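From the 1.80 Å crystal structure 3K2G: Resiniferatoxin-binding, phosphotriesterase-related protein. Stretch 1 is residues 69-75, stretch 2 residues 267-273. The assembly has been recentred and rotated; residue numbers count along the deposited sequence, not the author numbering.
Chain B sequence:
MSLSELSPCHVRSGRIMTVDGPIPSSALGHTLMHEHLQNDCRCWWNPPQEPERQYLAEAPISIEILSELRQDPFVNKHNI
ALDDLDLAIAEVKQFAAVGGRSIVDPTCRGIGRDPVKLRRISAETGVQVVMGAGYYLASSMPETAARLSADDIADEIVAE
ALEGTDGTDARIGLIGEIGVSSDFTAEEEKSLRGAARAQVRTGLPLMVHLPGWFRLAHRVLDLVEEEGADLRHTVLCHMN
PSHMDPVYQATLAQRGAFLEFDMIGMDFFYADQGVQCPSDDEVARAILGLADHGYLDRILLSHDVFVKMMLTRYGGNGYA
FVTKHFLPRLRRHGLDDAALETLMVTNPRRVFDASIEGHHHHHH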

ATOM      1  N   LEU B  69      -8.910 -23.818 -22.339  1.00 21.11           N
ATOM      2  CA  LEU B  69     -10.218 -23.576 -21.733  1.00 21.69           C
ATOM      3  C   LEU B  69     -10.131 -22.633 -20.542  1.00 21.42           C
ATOM      4  O   LEU B  69     -10.984 -21.757 -20.378  1.00 19.28           O
ATOM      5  CB  LEU B  69     -10.872 -24.891 -21.295  1.00 24.51           C
ATOM      6  CG  LEU B  69     -11.293 -25.828 -22.424  1.00 27.12           C
ATOM      7  CD1 LEU B  69     -11.962 -27.057 -21.831  1.00 27.91           C
ATOM      8  CD2 LEU B  69     -12.246 -25.104 -23.369  1.00 29.01           C
ATOM      9  N   ARG B  70      -9.099 -22.801 -19.717  1.00 18.65           N
ATOM     10  CA  ARG B  70      -8.928 -21.938 -18.553  1.00 18.46           C
ATOM     11  C   ARG B  70      -8.765 -20.456 -18.932  1.00 18.08           C
ATOM     12  O   ARG B  70      -8.999 -19.570 -18.106  1.00 17.11           O
ATOM     13  CB  ARG B  70      -7.722 -22.394 -17.711  1.00 19.07           C
ATOM     14  CG  ARG B  70      -7.916 -23.744 -17.005  1.00 18.13           C
ATOM     15  CD  ARG B  70      -6.811 -24.007 -15.984  1.00 19.81           C
ATOM     16  NE  ARG B  70      -5.496 -24.237 -16.585  1.00 18.97           N
ATOM     17  CZ  ARG B  70      -5.034 -25.427 -16.962  1.00 18.59           C
ATOM     18  NH1 ARG B  70      -5.775 -26.517 -16.804  1.00 17.89           N
ATOM     19  NH2 ARG B  70      -3.821 -25.533 -17.493  1.00 17.06           N
ATOM     20  N   GLN B  71      -8.368 -20.179 -20.172  1.00 15.87           N
ATOM     21  CA  GLN B  71      -8.188 -18.789 -20.602  1.00 16.55           C
ATOM     22  C   GLN B  71      -9.462 -18.209 -21.228  1.00 16.82           C
ATOM     23  O   GLN B  71      -9.516 -17.022 -21.544  1.00 16.11           O
ATOM     24  CB  GLN B  71      -7.046 -18.670 -21.624  1.00 17.10           C
ATOM     25  CG  GLN B  71      -5.782 -19.448 -21.290  1.00 18.88           C
ATOM     26  CD  GLN B  71      -5.309 -19.233 -19.870  1.00 19.54           C
ATOM     27  OE1 GLN B  71      -5.196 -18.103 -19.406  1.00 20.31           O
ATOM     28  NE2 GLN B  71      -5.019 -20.324 -19.175  1.00 20.01           N
ATOM     29  N   ASP B  72     -10.472 -19.054 -21.407  1.00 18.72           N
ATOM     30  CA  ASP B  72     -11.743 -18.645 -22.008  1.00 21.60           C
ATOM     31  C   ASP B  72     -12.752 -19.798 -21.863  1.00 21.16           C
ATOM     32  O   ASP B  72     -13.096 -20.475 -22.837  1.00 19.76           O
ATOM     33  CB  ASP B  72     -11.504 -18.281 -23.486  1.00 21.96           C
ATOM     34  CG  ASP B  72     -12.764 -17.800 -24.197  1.00 24.67           C
ATOM     35  OD1 ASP B  72     -13.682 -17.287 -23.526  1.00 23.69           O
ATOM     36  OD2 ASP B  72     -12.822 -17.922 -25.438  1.00 24.56           O
ATOM     37  N   PRO B  73     -13.236 -20.032 -20.628  1.00 21.56           N
ATOM     38  CA  PRO B  73     -14.199 -21.089 -20.283  1.00 22.87           C
ATOM     39  C   PRO B  73     -15.450 -21.129 -21.152  1.00 22.44           C
ATOM     40  O   PRO B  73     -15.935 -22.202 -21.504  1.00 21.72           O
ATOM     41  CB  PRO B  73     -14.544 -20.783 -18.824  1.00 23.14           C
ATOM     42  CG  PRO B  73     -13.292 -20.178 -18.302  1.00 24.55           C
ATOM     43  CD  PRO B  73     -12.890 -19.246 -19.431  1.00 23.19           C
ATOM     44  N   PHE B  74     -15.969 -19.959 -21.494  1.00 24.07           N
ATOM     45  CA  PHE B  74     -17.186 -19.881 -22.292  1.00 26.32           C
ATOM     46  C   PHE B  74     -17.032 -20.143 -23.779  1.00 26.71           C
ATOM     47  O   PHE B  74     -17.988 -19.982 -24.535  1.00 26.66           O
ATOM     48  CB  PHE B  74     -17.855 -18.524 -22.086  1.00 28.00           C
ATOM     49  CG  PHE B  74     -18.355 -18.307 -20.689  1.00 30.46           C
ATOM     50  CD1 PHE B  74     -19.090 -19.294 -20.038  1.00 31.07           C
ATOM     51  CD2 PHE B  74     -18.131 -17.101 -20.042  1.00 30.91           C
ATOM     52  CE1 PHE B  74     -19.590 -19.081 -18.757  1.00 32.59           C
ATOM     53  CE2 PHE B  74     -18.627 -16.879 -18.761  1.00 32.73           C
ATOM     54  CZ  PHE B  74     -19.362 -17.869 -18.119  1.00 32.04           C
ATOM     55  N   VAL B  75     -15.841 -20.546 -24.204  1.00 27.10           N
ATOM     56  CA  VAL B  75     -15.614 -20.830 -25.616  1.00 27.21           C
ATOM     57  C   VAL B  75     -16.132 -22.221 -25.972  1.00 27.46           C
ATOM     58  O   VAL B  75     -16.510 -22.473 -27.115  1.00 27.70           O
ATOM     59  CB  VAL B  75     -14.110 -20.787 -25.978  1.00 26.16           C
ATOM     60  CG1 VAL B  75     -13.401 -22.002 -25.413  1.00 27.23           C
ATOM     61  CG2 VAL B  75     -13.938 -20.738 -27.486  1.00 27.95           C
ATOM     62  N   ASP B 267      -9.890 -19.879 -10.906  1.00 30.91           N
ATOM     63  CA  ASP B 267      -8.786 -19.050 -11.357  1.00 33.93           C
ATOM     64  C   ASP B 267      -8.790 -18.817 -12.863  1.00 34.39           C
ATOM     65  O   ASP B 267      -7.731 -18.619 -13.461  1.00 34.88           O
ATOM     66  CB  ASP B 267      -7.468 -19.704 -10.938  1.00 37.75           C
ATOM     67  CG  ASP B 267      -7.249 -21.056 -11.599  1.00 39.98           C
ATOM     68  OD1 ASP B 267      -8.242 -21.762 -11.884  1.00 41.16           O
ATOM     69  OD2 ASP B 267      -6.074 -21.420 -11.823  1.00 43.45           O
ATOM     70  N   PHE B 268      -9.973 -18.828 -13.473  1.00 32.22           N
ATOM     71  CA  PHE B 268     -10.076 -18.627 -14.915  1.00 30.87           C
ATOM     72  C   PHE B 268      -9.957 -17.165 -15.326  1.00 28.68           C
ATOM     73  O   PHE B 268     -10.104 -16.255 -14.506  1.00 27.20           O
ATOM     74  CB  PHE B 268     -11.422 -19.134 -15.448  1.00 32.56           C
ATOM     75  CG  PHE B 268     -11.837 -20.471 -14.909  1.00 35.15           C
ATOM     76  CD1 PHE B 268     -10.917 -21.508 -14.776  1.00 37.36           C
ATOM     77  CD2 PHE B 268     -13.168 -20.709 -14.577  1.00 36.02           C
ATOM     78  CE1 PHE B 268     -11.320 -22.768 -14.315  1.00 39.26           C
ATOM     79  CE2 PHE B 268     -13.581 -21.962 -14.118  1.00 36.38           C
ATOM     80  CZ  PHE B 268     -12.657 -22.991 -13.988  1.00 37.56           C
ATOM     81  N   PHE B 269      -9.683 -16.961 -16.611  1.00 26.05           N
ATOM     82  CA  PHE B 269      -9.629 -15.630 -17.197  1.00 24.53           C
ATOM     83  C   PHE B 269     -10.825 -15.621 -18.142  1.00 24.49           C
ATOM     84  O   PHE B 269     -10.911 -16.453 -19.044  1.00 22.14           O
ATOM     85  CB  PHE B 269      -8.357 -15.406 -18.012  1.00 25.13           C
ATOM     86  CG  PHE B 269      -8.332 -14.077 -18.722  1.00 25.78           C
ATOM     87  CD1 PHE B 269      -8.251 -12.893 -17.998  1.00 26.26           C
ATOM     88  CD2 PHE B 269      -8.449 -14.009 -20.109  1.00 25.23           C
ATOM     89  CE1 PHE B 269      -8.291 -11.651 -18.641  1.00 26.89           C
ATOM     90  CE2 PHE B 269      -8.489 -12.777 -20.765  1.00 26.57           C
ATOM     91  CZ  PHE B 269      -8.410 -11.594 -20.029  1.00 28.03           C
ATOM     92  N   TYR B 270     -11.758 -14.703 -17.932  1.00 25.19           N
ATOM     93  CA  TYR B 270     -12.935 -14.636 -18.784  1.00 28.05           C
ATOM     94  C   TYR B 270     -12.706 -13.723 -19.983  1.00 28.84           C
ATOM     95  O   TYR B 270     -12.924 -12.511 -19.911  1.00 27.55           O
ATOM     96  CB  TYR B 270     -14.141 -14.175 -17.961  1.00 27.21           C
ATOM     97  CG  TYR B 270     -14.617 -15.239 -17.004  1.00 27.51           C
ATOM     98  CD1 TYR B 270     -15.231 -16.399 -17.479  1.00 28.47           C
ATOM     99  CD2 TYR B 270     -14.412 -15.119 -15.633  1.00 28.58           C
ATOM    100  CE1 TYR B 270     -15.626 -17.413 -16.617  1.00 26.97           C
ATOM    101  CE2 TYR B 270     -14.805 -16.131 -14.761  1.00 27.80           C
ATOM    102  CZ  TYR B 270     -15.411 -17.278 -15.262  1.00 28.04           C
ATOM    103  OH  TYR B 270     -15.793 -18.301 -14.423  1.00 26.70           O
ATOM    104  N   ALA B 271     -12.263 -14.328 -21.085  1.00 29.81           N
ATOM    105  CA  ALA B 271     -11.961 -13.607 -22.319  1.00 30.69           C
ATOM    106  C   ALA B 271     -13.039 -12.609 -22.717  1.00 31.24           C
ATOM    107  O   ALA B 271     -12.737 -11.490 -23.131  1.00 31.23           O
ATOM    108  CB  ALA B 271     -11.729 -14.600 -23.452  1.00 29.95           C
ATOM    109  N   ASP B 272     -14.294 -13.030 -22.595  1.00 32.93           N
ATOM    110  CA  ASP B 272     -15.443 -12.196 -22.935  1.00 35.74           C
ATOM    111  C   ASP B 272     -15.440 -10.857 -22.206  1.00 34.95           C
ATOM    112  O   ASP B 272     -15.517  -9.795 -22.828  1.00 36.04           O
ATOM    113  CB  ASP B 272     -16.743 -12.940 -22.605  1.00 38.18           C
ATOM    114  CG  ASP B 272     -16.760 -13.494 -21.179  1.00 41.17           C
ATOM    115  OD1 ASP B 272     -15.990 -14.440 -20.895  1.00 39.01           O
ATOM    116  OD2 ASP B 272     -17.540 -12.981 -20.341  1.00 40.93           O
ATOM    117  N   GLN B 273     -15.355 -10.924 -20.882  1.00 34.03           N
ATOM    118  CA  GLN B 273     -15.360  -9.739 -20.033  1.00 32.67           C
ATOM    119  C   GLN B 273     -13.975  -9.123 -19.912  1.00 31.27           C
ATOM    120  O   GLN B 273     -13.840  -7.942 -19.592  1.00 30.92           O
ATOM    121  CB  GLN B 273     -15.842 -10.105 -18.628  1.00 34.09           C
ATOM    122  CG  GLN B 273     -17.284 -10.565 -18.512  1.00 36.72           C
ATOM    123  CD  GLN B 273     -17.508 -11.380 -17.243  1.00 39.17           C
ATOM    124  OE1 GLN B 273     -17.239 -12.583 -17.212  1.00 40.83           O
ATOM    125  NE2 GLN B 273     -17.974 -10.722 -16.185  1.00 37.07           N
TER
HETATM  126  O   HOH W   1     -14.767 -17.349 -21.224  1.00 19.83           O

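Nearly two hundred residues separate these two stretches along the chain, yet together they bury about 470 Å² of surface. Arg70, Pro73 and Phe74 have the most area covered by the other stretch, and the contact can be read through them in turn.

The closest contacts of Arg70 are made by its backbone. Its carbonyl accepts the one direct hydrogen bond across the contact, from Phe269 N to Arg70 O at 3.1 Å, and the N-H...O angle of 169° makes it nearly straight. The same oxygen lies 3.5 Å from Phe268 CA, a CA-H...O contact whose 123° angle at the hydrogen is far less linear. One acceptor thus faces two consecutive residues of stretch 2. The side chain leaves sideways, and its aliphatic part comes no closer than 4.4 Å, from Arg70 CG to Phe268 CD1. A long arginine suits this position because its methylene groups can lie near an aromatic ring while NH1 and NH2 find partners elsewhere in the structure.

At the next residue the approach is less favourable. Gln71 O and Phe269 O approach to 2.9 Å, but both are acceptors, so no hydrogen bond can join them. Phe269 O does receive a weak hydrogen bond within its own stretch, from Ala271 N at 3.2 Å.

Pro73 points its CA-to-CB bond toward stretch 2 and presents a compact, apolar ring. Pro73 CG lies 3.6 Å from Phe268 CB and 4.0 Å from Tyr270 CE1, so a single ring carbon packs against two aromatic residues, while Pro73 CD sits 3.4 Å from Phe269 O. Proline fits such a place well: its ring offers carbon surface close to the backbone, and its nitrogen, which carries no hydrogen, asks for no acceptor. Phe268, whose CA-to-CB bond also points toward the other stretch, supplies a broad hydrocarbon surface near both Pro73 and Arg70.

Phe74 extends the apolar packing. Phe74 CE2 is 3.7 Å from Tyr270 CD1, and the two rings are near parallel, with planes at 29°. Their centroids are nevertheless 5.4 Å apart; the rings have slid past each other and barely overlap. Although the CA-to-CB bond of Tyr270 points away, the end of its side chain comes nearer, which brings the ring within reach of both Phe74 and Pro73. At the neighbouring ring carbon, Asp272 OD1 lies 3.5 Å from Phe74 CD2, at the edge and near the ring plane. The carboxylate therefore meets the slightly positive C-H rim rather than the electron-rich face. Phenylalanine suits this place because its flat, wholly hydrocarbon ring can lie near the Tyr270 ring while offering a C-H edge to Asp272.

That aspartate also approaches a like charge, with Asp72 OD1 and Asp272 OD1 4.5 Å apart. A water mediates between them: the water O donates to Asp72 OD1 at 2.5 Å and to Asp272 OD1 at 3.2 Å, and accepts from Phe74 N at 2.9 Å. Both of its hydrogens are directed at carboxylate oxygens, so the water links the two acids across the contact and also satisfies a backbone amide.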